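Local coordinates for Lin1840 protein (Listeria innocua serovar 6a, PDB 4ZOC), which probably hydrolyses terminal, non-reducing beta-D-glucosyl residues to release beta-D-glucose, as a family 3 glycoside hydrolase involved in beta-1,2-glucan metabolism, at residues T14-E17 with K18-Q21; G71-E74 with A75-T79; R254-R258 with G259-F263; V666-Q669 with A670-K674. The protein carries 2 engineered substitutions. One frame throughout, in Å; residues are numbered along the deposited sequence.

Contact 1: T14-E17 with K18-Q21; sequences TLDE and KIAQ
K18 folds its aliphatic chain back along the first turn of its helix, against the backbone of T14 and L15. Its CB stands equally far from the carbonyl oxygens of both residues. CG comes closest, 3.3 Å from T14 O, the same oxygen that accepts from K18 N (2.9 Å). K18 CD is 4.1 Å from T14 O, and a bend at chi3 (-71°) brings CE to 3.8 Å from T14 O and 4.1 Å from L15 CA. The ammonium tip NZ leaves the segment and forms salt bridges to D326 and E322, so two carboxylates grip it.

Before K18, the helix start is closed by a capping box. At the N-cap, T14 OG1 accepts from E17 N at 3.0 Å, and in return T14 N donates to E17 OE1 at 2.9 Å, meeting that oxygen on its anti side and 30° out of the carboxylate plane. R81 forms a salt bridge with the same OE1.

One turn along, L15 CG meets I19 CD1 at 3.9 Å, the side chains crossing at a slant. A water donates to E17 O and accepts from Q21 NE2, while Q21 OE1 is hydrogen-bonded to K336 NZ.

Around helix 15-21, L15 and I19 rest on K312 of helix 306-316, while L15, K18 and Q21 face L325, V329 and L333 of helix 322-338.

Contact 2: G71-E74 with A75-T79; sequences GIQE and AYLKT
G71 opens the contact with its carbonyl alone: G71 O accepts from A75 N at 3.1 Å in a nearly straight bond (N-H...O 171°), and the methyl A75 CB lies against the same oxygen. I72 likewise meets the second segment through its backbone, I72 O receiving Y76 N at 2.9 Å while Y76 CB packs against that oxygen at 3.2 Å. The I72 side chain points away from the second segment and touches P27, L86 and F88.

Those neighbours identify the setting. Helix 66-79 is the crossover of a beta-alpha-beta unit in the TIM barrel, carrying the chain from strand 59-61 to strand 87-90, and F88 belongs to the second of these strands.

Q73, one residue on, touches both backbone and side chain of L77. Q73 O accepts from L77 N at 2.9 Å, and Q73 CG meets L77 CD1 at 4.1 Å where the two chains pass at an angle. The Q73 chain bends at chi2 (74°), and its amide has its partners outside the two segments: OE1 accepts from L86 N and NE2 donates to P345 O, so both amide atoms are engaged and the group's rotation is fixed.

At E74, K78 N donates to the carbonyl oxygen E74 O at 3.1 Å, and K78 CG leans on that oxygen at 3.4 Å. The charged tips do not meet, E74 OE2 and K78 NZ staying 5.4 Å apart; E74 OE2 instead makes a long, weak ion pair with K350, and the E74 side chain touches Y346.

Contact 3: R254-R258 with G259-F263; sequences RDVLR and GEMEF
F263, R258 and L257 carry this contact, in which the chain leaves helix 250-260 and doubles back on its last turn. The F263 side chain lies alongside that of L257, pointing the same way, with L257 CD1 3.7 Å from F263 CB and L257 CG 3.8 Å from F263 CD2. Its backbone holds it there: F263 N donates to L257 O at 3.1 Å, a return in which E262, with positive phi (63°), is the first residue to leave helical angles.

R258 runs extended past the same residue. Its CG sits 3.4 Å from F263 O, which lies at the guanidinium edge, near its plane, and takes a weak bond from NH1, also 3.4 Å. NH1 is 3.8 Å from F263 CD2 as well, with guanidinium and ring planes only 24° apart.

Before the exit the helix is widened: E260 N bonds D255 O and M261 N bonds V256 O (2.8 Å), both pi-type i to i+5 links.

Stronger partners of R258 lie beyond the segments, G265 O for NH1, and G297 O with the D299 carboxylate for NH2. D299 probably offsets the R258 charge, which also has R331 close by; F263 adds a weak carbonyl bond and an oblique ring.

Contact 4: V666-Q669 with A670-K674; sequences VALQ and AGEEK
The E672 carboxylate and the Q669 amide are set 59° apart and do not bond to each other; the carboxylate takes a backbone N-H directly, and the amide reaches one through a water. E672 OE2 turns its anti lone pair to Q669 N, which donates at 2.8 Å in a nearly straight bond (167°), and L668 CA lies beside this oxygen at 3.4 Å. The extended E672 chain, with CG anti to the backbone N, reaches back to Q669 to make that bond. At the amide, Q669 OE1 accepts from a water (2.7 Å) that itself accepts from A670 N. A third flat group is the Q669 peptide carbonyl: E672 N donates to its oxygen at 2.9 Å from above the plane, 46° out of it.

Farther from the turn, K674 runs extended along L668 in the opposite sense. K674 CG is tight against L668 CD2 (3.4 Å), and K674 CD then touches V666 CG1 at 3.8 Å. The ammonium ends on the backbone, K674 NZ donating to A667 O at 2.8 Å, and a water that accepts from A667 N takes a weak second bond from it.

Backbone bonds tie V666 to E640 and L668 to G638, but E672 to N632 and K674 to I630, so the two strands join different sheets. The connection is a type II turn from Q669 to E672, with G671 supplying the positive phi at the third position. It links the two sheets at one end of the beta sandwich of the fibronectin type III-like domain.

Overall arrangement
Contacts 1, 2, 3 and 4 follow one another along the chain without interleaving. The first three lie in the N-terminal TIM-barrel domain, each on its own helix: helix 15-21 leads into strand 23-25, helix 66-79 into strand 87-90 and helix 250-260 into strand 266-268, all members of the eight-stranded parallel sheet. Contacts 1 and 2 are the nearest pair, with centres 18 Å apart; their nearest atoms are about 5 Å apart and do not touch. Contact 3 lies 26 Å from contact 1, centre to centre. Contact 4, its centre 61 Å from that of contact 1, joins two sheets of the separate fibronectin type III-like domain. The four thus report on packing in two domains, away from the glucose and magnesium sites.

Contact 1: T14-E17 with K18-Q21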
ATOM      1  N   THR A  14     -33.745  15.301 -31.826  1.00 13.72           N
ATOM      2  CA  THR A  14     -34.713  14.918 -30.869  1.00 16.38           C
ATOM      3  C   THR A  14     -34.005  14.506 -29.567  1.00 19.24           C
ATOM      4  O   THR A  14     -32.784  14.254 -29.540  1.00 16.26           O
ATOM      5  CB  THR A  14     -35.571  13.706 -31.302  1.00 17.30           C
ATOM      6  OG1 THR A  14     -34.764  12.519 -31.473  1.00 19.07           O
ATOM      7  CG2 THR A  14     -36.386  14.024 -32.600  1.00 20.60           C
ATOM      8  N   LEU A  15     -34.778  14.432 -28.498  1.00 17.55           N
ATOM      9  CA  LEU A  15     -34.208  13.968 -27.217  1.00 19.75           C
ATOM     10  C   LEU A  15     -33.612  12.576 -27.446  1.00 17.67           C
ATOM     11  O   LEU A  15     -32.496  12.330 -27.016  1.00 16.83           O
ATOM     12  CB  LEU A  15     -35.248  13.918 -26.081  1.00 20.48           C
ATOM     13  CG  LEU A  15     -34.767  13.507 -24.660  1.00 21.22           C
ATOM     14  CD1 LEU A  15     -33.696  14.467 -24.205  1.00 19.76           C
ATOM     15  CD2 LEU A  15     -35.918  13.455 -23.681  1.00 23.91           C
ATOM     16  N   ASP A  16     -34.339  11.674 -28.100  1.00 15.68           N
ATOM     17  CA  ASP A  16     -33.852  10.315 -28.232  1.00 17.26           C
ATOM     18  C   ASP A  16     -32.585  10.269 -29.088  1.00 15.89           C
ATOM     19  O   ASP A  16     -31.666   9.443 -28.825  1.00 16.40           O
ATOM     20  CB  ASP A  16     -34.913   9.389 -28.811  1.00 19.13           C
ATOM     21  CG  ASP A  16     -35.886   8.859 -27.787  1.00 23.68           C
ATOM     22  OD1 ASP A  16     -35.778   9.129 -26.571  1.00 20.95           O
ATOM     23  OD2 ASP A  16     -36.806   8.116 -28.229  1.00 27.90           O
ATOM     24  N   GLU A  17     -32.502  11.156 -30.089  1.00 13.76           N
ATOM     25  CA  GLU A  17     -31.273  11.208 -30.919  1.00 13.39           C
ATOM     26  C   GLU A  17     -30.076  11.687 -30.064  1.00 13.54           C
ATOM     27  O   GLU A  17     -28.950  11.189 -30.171  1.00 13.87           O
ATOM     28  CB  GLU A  17     -31.430  12.170 -32.103  1.00 13.67           C
ATOM     29  CG  GLU A  17     -32.169  11.540 -33.273  1.00 13.79           C
ATOM     30  CD  GLU A  17     -32.643  12.510 -34.307  1.00 17.54           C
ATOM     31  OE1 GLU A  17     -32.736  13.737 -34.030  1.00 18.46           O
ATOM     32  OE2 GLU A  17     -32.967  11.987 -35.402  1.00 21.70           O
ATOM     33  N   LYS A  18     -30.317  12.705 -29.257  1.00 14.01           N
ATOM     34  CA  LYS A  18     -29.254  13.251 -28.387  1.00 13.45           C
ATOM     35  C   LYS A  18     -28.795  12.198 -27.402  1.00 12.56           C
ATOM     36  O   LYS A  18     -27.570  12.028 -27.228  1.00 14.21           O
ATOM     37  CB  LYS A  18     -29.697  14.509 -27.646  1.00 13.46           C
ATOM     38  CG  LYS A  18     -29.921  15.634 -28.593  1.00 12.68           C
ATOM     39  CD  LYS A  18     -30.168  16.976 -27.941  1.00 10.82           C
ATOM     40  CE  LYS A  18     -31.517  17.042 -27.268  1.00 15.34           C
ATOM     41  NZ  LYS A  18     -31.723  18.438 -26.832  1.00 13.32           N
ATOM     42  N   ILE A  19     -29.719  11.462 -26.809  1.00 12.79           N
ATOM     43  CA  ILE A  19     -29.374  10.412 -25.848  1.00 14.20           C
ATOM     44  C   ILE A  19     -28.466   9.335 -26.515  1.00 15.17           C
ATOM     45  O   ILE A  19     -27.400   8.989 -25.977  1.00 12.94           O
ATOM     46  CB  ILE A  19     -30.655   9.765 -25.236  1.00 15.62           C
ATOM     47  CG1 ILE A  19     -31.479  10.758 -24.329  1.00 12.72           C
ATOM     48  CG2 ILE A  19     -30.317   8.429 -24.522  1.00 18.74           C
ATOM     49  CD1 ILE A  19     -32.830  10.192 -23.894  1.00 14.40           C
ATOM     50  N   ALA A  20     -28.843   8.823 -27.688  1.00 12.94           N
ATOM     51  CA  ALA A  20     -28.060   7.791 -28.339  1.00 10.57           C
ATOM     52  C   ALA A  20     -26.704   8.256 -28.815  1.00 10.95           C
ATOM     53  O   ALA A  20     -25.762   7.424 -28.931  1.00  9.63           O
ATOM     54  CB  ALA A  20     -28.869   7.191 -29.501  1.00 12.42           C
ATOM     55  N   GLN A  21     -26.575   9.563 -29.106  1.00  9.95           N
ATOM     56  CA  GLN A  21     -25.298  10.135 -29.505  1.00  9.41           C
ATOM     57  C   GLN A  21     -24.259   9.835 -28.393  1.00  9.92           C
ATOM     58  O   GLN A  21     -23.088   9.795 -28.682  1.00  8.99           O
ATOM     59  CB  GLN A  21     -25.400  11.697 -29.750  1.00 10.20           C
ATOM     60  CG  GLN A  21     -24.172  12.345 -30.349  1.00  9.58           C
ATOM     61  CD  GLN A  21     -23.697  11.825 -31.674  1.00  9.74           C
ATOM     62  OE1 GLN A  21     -22.520  11.978 -32.003  1.00 12.73           O
ATOM     63  NE2 GLN A  21     -24.616  11.335 -32.509  1.00 10.72           N
TER
HETATM   64  O   HOH W   1     -27.475  10.591 -32.387  1.00  9.73           O

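Contact 2: G71-E74 with A75-T79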
ATOM      1  N   GLY A  71     -18.240  -0.128 -44.306  1.00 14.80           N
ATOM      2  CA  GLY A  71     -19.550  -0.792 -44.384  1.00 14.66           C
ATOM      3  C   GLY A  71     -20.492  -0.208 -43.345  1.00 15.66           C
ATOM      4  O   GLY A  71     -21.641   0.079 -43.622  1.00 14.13           O
ATOM      5  N   ILE A  72     -19.973  -0.054 -42.110  1.00 13.16           N
ATOM      6  CA  ILE A  72     -20.749   0.448 -41.020  1.00 11.34           C
ATOM      7  C   ILE A  72     -21.130   1.886 -41.233  1.00  9.92           C
ATOM      8  O   ILE A  72     -22.300   2.225 -41.001  1.00 11.73           O
ATOM      9  CB  ILE A  72     -19.993   0.261 -39.681  1.00 13.59           C
ATOM     10  CG1 ILE A  72     -19.945  -1.215 -39.276  1.00 13.04           C
ATOM     11  CG2 ILE A  72     -20.645   1.071 -38.557  1.00 12.86           C
ATOM     12  CD1 ILE A  72     -18.919  -1.471 -38.160  1.00 12.32           C
ATOM     13  N   GLN A  73     -20.156   2.737 -41.602  1.00  8.65           N
ATOM     14  CA  GLN A  73     -20.400   4.157 -41.779  1.00  9.90           C
ATOM     15  C   GLN A  73     -21.387   4.347 -42.982  1.00 12.41           C
ATOM     16  O   GLN A  73     -22.315   5.194 -42.951  1.00 13.16           O
ATOM     17  CB  GLN A  73     -19.101   4.873 -42.047  1.00  9.52           C
ATOM     18  CG  GLN A  73     -19.165   6.397 -42.105  1.00  8.86           C
ATOM     19  CD  GLN A  73     -19.331   6.994 -40.703  1.00 10.65           C
ATOM     20  OE1 GLN A  73     -20.421   6.885 -40.088  1.00 13.91           O
ATOM     21  NE2 GLN A  73     -18.283   7.617 -40.198  1.00 10.28           N
ATOM     22  N   GLU A  74     -21.228   3.547 -44.025  1.00 14.74           N
ATOM     23  CA  GLU A  74     -22.104   3.695 -45.215  1.00 16.10           C
ATOM     24  C   GLU A  74     -23.545   3.358 -44.899  1.00 17.28           C
ATOM     25  O   GLU A  74     -24.457   4.133 -45.190  1.00 16.57           O
ATOM     26  CB  GLU A  74     -21.563   2.829 -46.415  1.00 18.54           C
ATOM     27  CG  GLU A  74     -22.203   3.247 -47.741  1.00 26.87           C
ATOM     28  CD  GLU A  74     -21.439   2.794 -48.960  1.00 37.05           C
ATOM     29  OE1 GLU A  74     -20.690   1.797 -48.854  1.00 34.87           O
ATOM     30  OE2 GLU A  74     -21.595   3.455 -50.034  1.00 53.31           O
ATOM     31  N   ALA A  75     -23.775   2.224 -44.232  1.00 19.50           N
ATOM     32  CA  ALA A  75     -25.120   1.866 -43.775  1.00 18.07           C
ATOM     33  C   ALA A  75     -25.677   2.892 -42.801  1.00 17.70           C
ATOM     34  O   ALA A  75     -26.807   3.309 -42.898  1.00 15.99           O
ATOM     35  CB  ALA A  75     -25.137   0.467 -43.180  1.00 18.88           C
ATOM     36  N   TYR A  76     -24.853   3.371 -41.882  1.00 16.65           N
ATOM     37  CA  TYR A  76     -25.338   4.262 -40.872  1.00 12.75           C
ATOM     38  C   TYR A  76     -25.822   5.581 -41.502  1.00 14.02           C
ATOM     39  O   TYR A  76     -26.878   6.101 -41.127  1.00 14.76           O
ATOM     40  CB  TYR A  76     -24.204   4.582 -39.902  1.00 13.32           C
ATOM     41  CG  TYR A  76     -24.623   5.409 -38.706  1.00 11.01           C
ATOM     42  CD1 TYR A  76     -24.527   6.774 -38.722  1.00 13.24           C
ATOM     43  CD2 TYR A  76     -24.987   4.801 -37.546  1.00 15.13           C
ATOM     44  CE1 TYR A  76     -24.900   7.536 -37.621  1.00 12.81           C
ATOM     45  CE2 TYR A  76     -25.273   5.539 -36.397  1.00 13.01           C
ATOM     46  CZ  TYR A  76     -25.221   6.914 -36.456  1.00 12.83           C
ATOM     47  OH  TYR A  76     -25.529   7.664 -35.328  1.00 14.94           O
ATOM     48  N   LEU A  77     -25.056   6.126 -42.469  1.00 13.12           N
ATOM     49  CA  LEU A  77     -25.411   7.374 -43.076  1.00 13.89           C
ATOM     50  C   LEU A  77     -26.581   7.245 -44.053  1.00 16.53           C
ATOM     51  O   LEU A  77     -27.250   8.239 -44.293  1.00 15.16           O
ATOM     52  CB  LEU A  77     -24.219   8.010 -43.789  1.00 13.08           C
ATOM     53  CG  LEU A  77     -23.076   8.569 -42.933  1.00 13.44           C
ATOM     54  CD1 LEU A  77     -21.893   8.948 -43.746  1.00 14.27           C
ATOM     55  CD2 LEU A  77     -23.524   9.757 -42.137  1.00 17.40           C
ATOM     56  N   LYS A  78     -26.835   6.057 -44.584  1.00 15.95           N
ATOM     57  CA  LYS A  78     -28.062   5.859 -45.386  1.00 21.69           C
ATOM     58  C   LYS A  78     -29.315   6.115 -44.522  1.00 22.64           C
ATOM     59  O   LYS A  78     -30.328   6.607 -45.054  1.00 18.70           O
ATOM     60  CB  LYS A  78     -28.166   4.455 -45.980  1.00 26.81           C
ATOM     61  CG  LYS A  78     -27.264   4.174 -47.147  1.00 35.85           C
ATOM     62  CD  LYS A  78     -27.439   2.738 -47.668  1.00 36.45           C
ATOM     63  CE  LYS A  78     -26.352   2.359 -48.673  1.00 47.61           C
ATOM     64  NZ  LYS A  78     -26.866   2.246 -50.064  1.00 52.93           N
ATOM     65  N   THR A  79     -29.257   5.778 -43.224  1.00 20.78           N
ATOM     66  CA  THR A  79     -30.422   5.826 -42.345  1.00 19.94           C
ATOM     67  C   THR A  79     -30.443   6.929 -41.297  1.00 20.32           C
ATOM     68  O   THR A  79     -31.509   7.226 -40.698  1.00 23.16           O
ATOM     69  CB  THR A  79     -30.650   4.488 -41.668  1.00 20.45           C
ATOM     70  OG1 THR A  79     -29.496   4.073 -40.893  1.00 19.15           O
ATOM     71  CG2 THR A  79     -30.989   3.418 -42.746  1.00 26.63           C
TER

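Contact 3: R254-R258 with G259-F263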
ATOM      1  N   ARG A 254     -15.677  17.418 -13.089  1.00 10.43           N
ATOM      2  CA  ARG A 254     -16.153  18.812 -13.272  1.00 11.12           C
ATOM      3  C   ARG A 254     -15.148  19.828 -12.678  1.00 12.17           C
ATOM      4  O   ARG A 254     -14.663  20.677 -13.386  1.00 10.16           O
ATOM      5  CB  ARG A 254     -17.550  19.031 -12.670  1.00 12.56           C
ATOM      6  CG  ARG A 254     -18.661  18.243 -13.267  1.00 12.70           C
ATOM      7  CD  ARG A 254     -19.036  18.795 -14.615  1.00 12.28           C
ATOM      8  NE  ARG A 254     -20.174  18.089 -15.169  1.00 12.30           N
ATOM      9  CZ  ARG A 254     -20.738  18.365 -16.327  1.00 10.68           C
ATOM     10  NH1 ARG A 254     -20.176  19.285 -17.108  1.00 11.26           N
ATOM     11  NH2 ARG A 254     -21.769  17.634 -16.721  1.00  9.70           N
ATOM     12  N   ASP A 255     -14.820  19.760 -11.390  1.00 12.07           N
ATOM     13  CA  ASP A 255     -13.922  20.773 -10.793  1.00 11.88           C
ATOM     14  C   ASP A 255     -12.483  20.691 -11.273  1.00 11.28           C
ATOM     15  O   ASP A 255     -11.898  21.682 -11.660  1.00 13.16           O
ATOM     16  CB  ASP A 255     -13.996  20.700  -9.260  1.00 13.85           C
ATOM     17  CG  ASP A 255     -15.361  20.937  -8.689  1.00 16.61           C
ATOM     18  OD1 ASP A 255     -16.309  21.188  -9.346  1.00 20.72           O
ATOM     19  OD2 ASP A 255     -15.486  20.984  -7.488  1.00 22.68           O
ATOM     20  N   VAL A 256     -11.890  19.480 -11.238  1.00 10.99           N
ATOM     21  CA  VAL A 256     -10.468  19.299 -11.578  1.00 10.10           C
ATOM     22  C   VAL A 256     -10.255  19.235 -13.094  1.00 10.64           C
ATOM     23  O   VAL A 256      -9.498  20.035 -13.659  1.00 11.15           O
ATOM     24  CB  VAL A 256      -9.856  18.098 -10.844  1.00 10.31           C
ATOM     25  CG1 VAL A 256      -8.382  17.925 -11.217  1.00 13.76           C
ATOM     26  CG2 VAL A 256     -10.028  18.256  -9.299  1.00 11.45           C
ATOM     27  N   LEU A 257     -10.892  18.250 -13.770  1.00  9.76           N
ATOM     28  CA  LEU A 257     -10.608  18.069 -15.209  1.00  8.83           C
ATOM     29  C   LEU A 257     -11.142  19.187 -16.061  1.00  9.67           C
ATOM     30  O   LEU A 257     -10.407  19.840 -16.774  1.00 12.85           O
ATOM     31  CB  LEU A 257     -11.248  16.759 -15.647  1.00  9.69           C
ATOM     32  CG  LEU A 257     -11.179  16.405 -17.138  1.00  9.13           C
ATOM     33  CD1 LEU A 257      -9.731  16.210 -17.493  1.00 10.26           C
ATOM     34  CD2 LEU A 257     -12.002  15.147 -17.426  1.00 11.41           C
ATOM     35  N   ARG A 258     -12.405  19.510 -15.927  1.00  9.93           N
ATOM     36  CA  ARG A 258     -12.990  20.570 -16.814  1.00 10.52           C
ATOM     37  C   ARG A 258     -12.690  21.950 -16.319  1.00 12.50           C
ATOM     38  O   ARG A 258     -12.486  22.853 -17.131  1.00 15.44           O
ATOM     39  CB  ARG A 258     -14.488  20.381 -17.098  1.00 11.34           C
ATOM     40  CG  ARG A 258     -14.710  19.062 -17.823  1.00 10.16           C
ATOM     41  CD  ARG A 258     -16.074  19.069 -18.438  1.00 12.24           C
ATOM     42  NE  ARG A 258     -16.479  17.773 -18.956  1.00 13.50           N
ATOM     43  CZ  ARG A 258     -16.117  17.352 -20.146  1.00 12.09           C
ATOM     44  NH1 ARG A 258     -15.411  18.143 -20.895  1.00 12.78           N
ATOM     45  NH2 ARG A 258     -16.555  16.203 -20.603  1.00 10.00           N
ATOM     46  N   GLY A 259     -12.588  22.097 -15.015  1.00 12.89           N
ATOM     47  CA  GLY A 259     -12.357  23.418 -14.389  1.00 13.08           C
ATOM     48  C   GLY A 259     -10.904  23.778 -14.382  1.00 13.56           C
ATOM     49  O   GLY A 259     -10.438  24.583 -15.213  1.00 16.76           O
ATOM     50  N   GLU A 260     -10.143  23.153 -13.481  1.00 11.38           N
ATOM     51  CA  GLU A 260      -8.745  23.476 -13.294  1.00 11.51           C
ATOM     52  C   GLU A 260      -7.871  23.135 -14.487  1.00 13.00           C
ATOM     53  O   GLU A 260      -7.024  23.922 -14.901  1.00 12.00           O
ATOM     54  CB  GLU A 260      -8.183  22.829 -12.028  1.00 11.44           C
ATOM     55  CG  GLU A 260      -8.969  23.212 -10.751  1.00 13.51           C
ATOM     56  CD  GLU A 260      -8.473  22.496  -9.499  1.00 18.20           C
ATOM     57  OE1 GLU A 260      -7.539  21.684  -9.617  1.00 17.67           O
ATOM     58  OE2 GLU A 260      -8.995  22.767  -8.393  1.00 20.97           O
ATOM     59  N   MET A 261      -8.089  21.978 -15.080  1.00 11.75           N
ATOM     60  CA  MET A 261      -7.305  21.581 -16.243  1.00 11.43           C
ATOM     61  C   MET A 261      -7.879  22.133 -17.556  1.00 12.02           C
ATOM     62  O   MET A 261      -7.267  21.988 -18.572  1.00 12.46           O
ATOM     63  CB  MET A 261      -7.211  20.066 -16.310  1.00 11.16           C
ATOM     64  CG  MET A 261      -6.296  19.493 -15.221  1.00 12.93           C
ATOM     65  SD  MET A 261      -6.197  17.696 -15.382  1.00 14.10           S
ATOM     66  CE  MET A 261      -5.439  17.369 -13.787  1.00 13.46           C
ATOM     67  N   GLU A 262      -9.071  22.697 -17.500  1.00 12.50           N
ATOM     68  CA  GLU A 262      -9.688  23.395 -18.685  1.00 14.20           C
ATOM     69  C   GLU A 262      -9.924  22.455 -19.833  1.00 15.50           C
ATOM     70  O   GLU A 262      -9.878  22.860 -21.011  1.00 16.89           O
ATOM     71  CB  GLU A 262      -8.812  24.581 -19.149  1.00 13.44           C
ATOM     72  CG  GLU A 262      -8.606  25.629 -18.100  1.00 18.18           C
ATOM     73  CD  GLU A 262      -7.877  26.814 -18.697  1.00 26.54           C
ATOM     74  OE1 GLU A 262      -6.651  26.797 -18.635  1.00 42.73           O
ATOM     75  OE2 GLU A 262      -8.479  27.700 -19.306  1.00 31.75           O
ATOM     76  N   PHE A 263     -10.227  21.194 -19.527  1.00 13.98           N
ATOM     77  CA  PHE A 263     -10.496  20.230 -20.606  1.00 12.27           C
ATOM     78  C   PHE A 263     -11.933  20.424 -21.104  1.00 13.43           C
ATOM     79  O   PHE A 263     -12.875  20.379 -20.313  1.00 14.36           O
ATOM     80  CB  PHE A 263     -10.283  18.828 -20.075  1.00 10.86           C
ATOM     81  CG  PHE A 263     -10.670  17.747 -21.037  1.00  9.32           C
ATOM     82  CD1 PHE A 263      -9.872  17.550 -22.189  1.00  9.57           C
ATOM     83  CD2 PHE A 263     -11.835  16.978 -20.868  1.00  9.97           C
ATOM     84  CE1 PHE A 263     -10.234  16.612 -23.136  1.00 11.91           C
ATOM     85  CE2 PHE A 263     -12.191  16.015 -21.842  1.00  9.77           C
ATOM     86  CZ  PHE A 263     -11.382  15.830 -22.959  1.00  9.60           C
TER
HETATM   87  O   HOH W   2     -13.680  23.403 -19.597  1.00 20.54           O

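Contact 4: V666-Q669 with A670-K674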
ATOM      1  N   VAL A 666      22.112  10.930 -25.022  1.00 11.96           N
ATOM      2  CA  VAL A 666      23.158  11.585 -25.841  1.00 11.35           C
ATOM      3  C   VAL A 666      23.941  10.500 -26.544  1.00 11.79           C
ATOM      4  O   VAL A 666      24.425   9.614 -25.920  1.00 11.67           O
ATOM      5  CB  VAL A 666      24.100  12.479 -24.983  1.00 14.55           C
ATOM      6  CG1 VAL A 666      25.058  13.253 -25.855  1.00 14.78           C
ATOM      7  CG2 VAL A 666      23.334  13.504 -24.147  1.00 13.71           C
ATOM      8  N   ALA A 667      23.994  10.568 -27.870  1.00 11.59           N
ATOM      9  CA  ALA A 667      24.735   9.643 -28.712  1.00 13.04           C
ATOM     10  C   ALA A 667      26.175  10.159 -28.979  1.00 14.40           C
ATOM     11  O   ALA A 667      26.379  11.353 -29.273  1.00 13.44           O
ATOM     12  CB  ALA A 667      24.006   9.495 -30.022  1.00 11.27           C
ATOM     13  N   LEU A 668      27.152   9.296 -28.767  1.00 14.31           N
ATOM     14  CA  LEU A 668      28.544   9.700 -28.863  1.00 17.64           C
ATOM     15  C   LEU A 668      29.364   8.620 -29.512  1.00 19.72           C
ATOM     16  O   LEU A 668      29.346   7.478 -29.059  1.00 15.67           O
ATOM     17  CB  LEU A 668      29.127   9.933 -27.473  1.00 15.95           C
ATOM     18  CG  LEU A 668      28.500  11.059 -26.691  1.00 16.77           C
ATOM     19  CD1 LEU A 668      28.824  10.896 -25.236  1.00 15.51           C
ATOM     20  CD2 LEU A 668      28.899  12.453 -27.169  1.00 16.82           C
ATOM     21  N   GLN A 669      30.115   8.984 -30.545  1.00 22.16           N
ATOM     22  CA  GLN A 669      31.078   8.066 -31.094  1.00 21.19           C
ATOM     23  C   GLN A 669      32.187   7.849 -30.107  1.00 16.62           C
ATOM     24  O   GLN A 669      32.343   8.591 -29.120  1.00 15.49           O
ATOM     25  CB  GLN A 669      31.614   8.643 -32.406  1.00 22.62           C
ATOM     26  CG  GLN A 669      30.564   8.689 -33.491  1.00 25.64           C
ATOM     27  CD  GLN A 669      30.173   7.293 -33.972  1.00 28.13           C
ATOM     28  OE1 GLN A 669      31.019   6.532 -34.396  1.00 29.90           O
ATOM     29  NE2 GLN A 669      28.886   6.954 -33.872  1.00 30.95           N
ATOM     30  N   ALA A 670      33.014   6.863 -30.388  1.00 18.12           N
ATOM     31  CA  ALA A 670      34.217   6.660 -29.583  1.00 20.59           C
ATOM     32  C   ALA A 670      35.039   7.968 -29.492  1.00 19.66           C
ATOM     33  O   ALA A 670      35.301   8.630 -30.481  1.00 19.71           O
ATOM     34  CB  ALA A 670      35.040   5.545 -30.183  1.00 18.62           C
ATOM     35  N   GLY A 671      35.391   8.343 -28.279  1.00 19.12           N
ATOM     36  CA  GLY A 671      36.125   9.576 -27.988  1.00 21.35           C
ATOM     37  C   GLY A 671      35.384  10.885 -28.164  1.00 22.45           C
ATOM     38  O   GLY A 671      35.967  11.930 -27.893  1.00 21.94           O
ATOM     39  N   GLU A 672      34.117  10.853 -28.597  1.00 20.80           N
ATOM     40  CA  GLU A 672      33.377  12.081 -28.830  1.00 18.47           C
ATOM     41  C   GLU A 672      32.887  12.727 -27.534  1.00 20.85           C
ATOM     42  O   GLU A 672      32.585  12.027 -26.577  1.00 17.01           O
ATOM     43  CB  GLU A 672      32.207  11.824 -29.737  1.00 17.02           C
ATOM     44  CG  GLU A 672      31.472  13.085 -30.095  1.00 14.16           C
ATOM     45  CD  GLU A 672      30.389  12.853 -31.107  1.00 16.46           C
ATOM     46  OE1 GLU A 672      29.918  13.860 -31.714  1.00 19.94           O
ATOM     47  OE2 GLU A 672      29.969  11.678 -31.304  1.00 16.80           O
ATOM     48  N   GLU A 673      32.892  14.070 -27.540  1.00 18.98           N
ATOM     49  CA  GLU A 673      32.455  14.918 -26.463  1.00 20.29           C
ATOM     50  C   GLU A 673      31.334  15.834 -26.975  1.00 19.40           C
ATOM     51  O   GLU A 673      31.362  16.341 -28.155  1.00 20.92           O
ATOM     52  CB  GLU A 673      33.633  15.744 -25.942  1.00 25.16           C
ATOM     53  CG  GLU A 673      33.378  16.417 -24.638  1.00 28.95           C
ATOM     54  CD  GLU A 673      34.590  17.190 -24.139  1.00 31.76           C
ATOM     55  OE1 GLU A 673      34.693  18.373 -24.442  1.00 40.23           O
ATOM     56  OE2 GLU A 673      35.440  16.625 -23.456  1.00 38.90           O
ATOM     57  N   LYS A 674      30.310  15.976 -26.120  1.00 19.04           N
ATOM     58  CA  LYS A 674      29.202  16.876 -26.362  1.00 18.39           C
ATOM     59  C   LYS A 674      28.818  17.617 -25.112  1.00 19.76           C
ATOM     60  O   LYS A 674      29.074  17.163 -24.034  1.00 16.70           O
ATOM     61  CB  LYS A 674      27.988  16.154 -26.890  1.00 21.09           C
ATOM     62  CG  LYS A 674      28.125  15.613 -28.313  1.00 22.12           C
ATOM     63  CD  LYS A 674      26.802  14.969 -28.740  1.00 20.03           C
ATOM     64  CE  LYS A 674      26.883  14.525 -30.168  1.00 21.09           C
ATOM     65  NZ  LYS A 674      25.700  13.723 -30.547  1.00 21.33           N
TER
HETATM   66  O   HOH W   3      22.893  12.764 -29.234  1.00 21.94           O
HETATM   67  O   HOH W   4      32.845   5.373 -32.720  1.00 20.26           O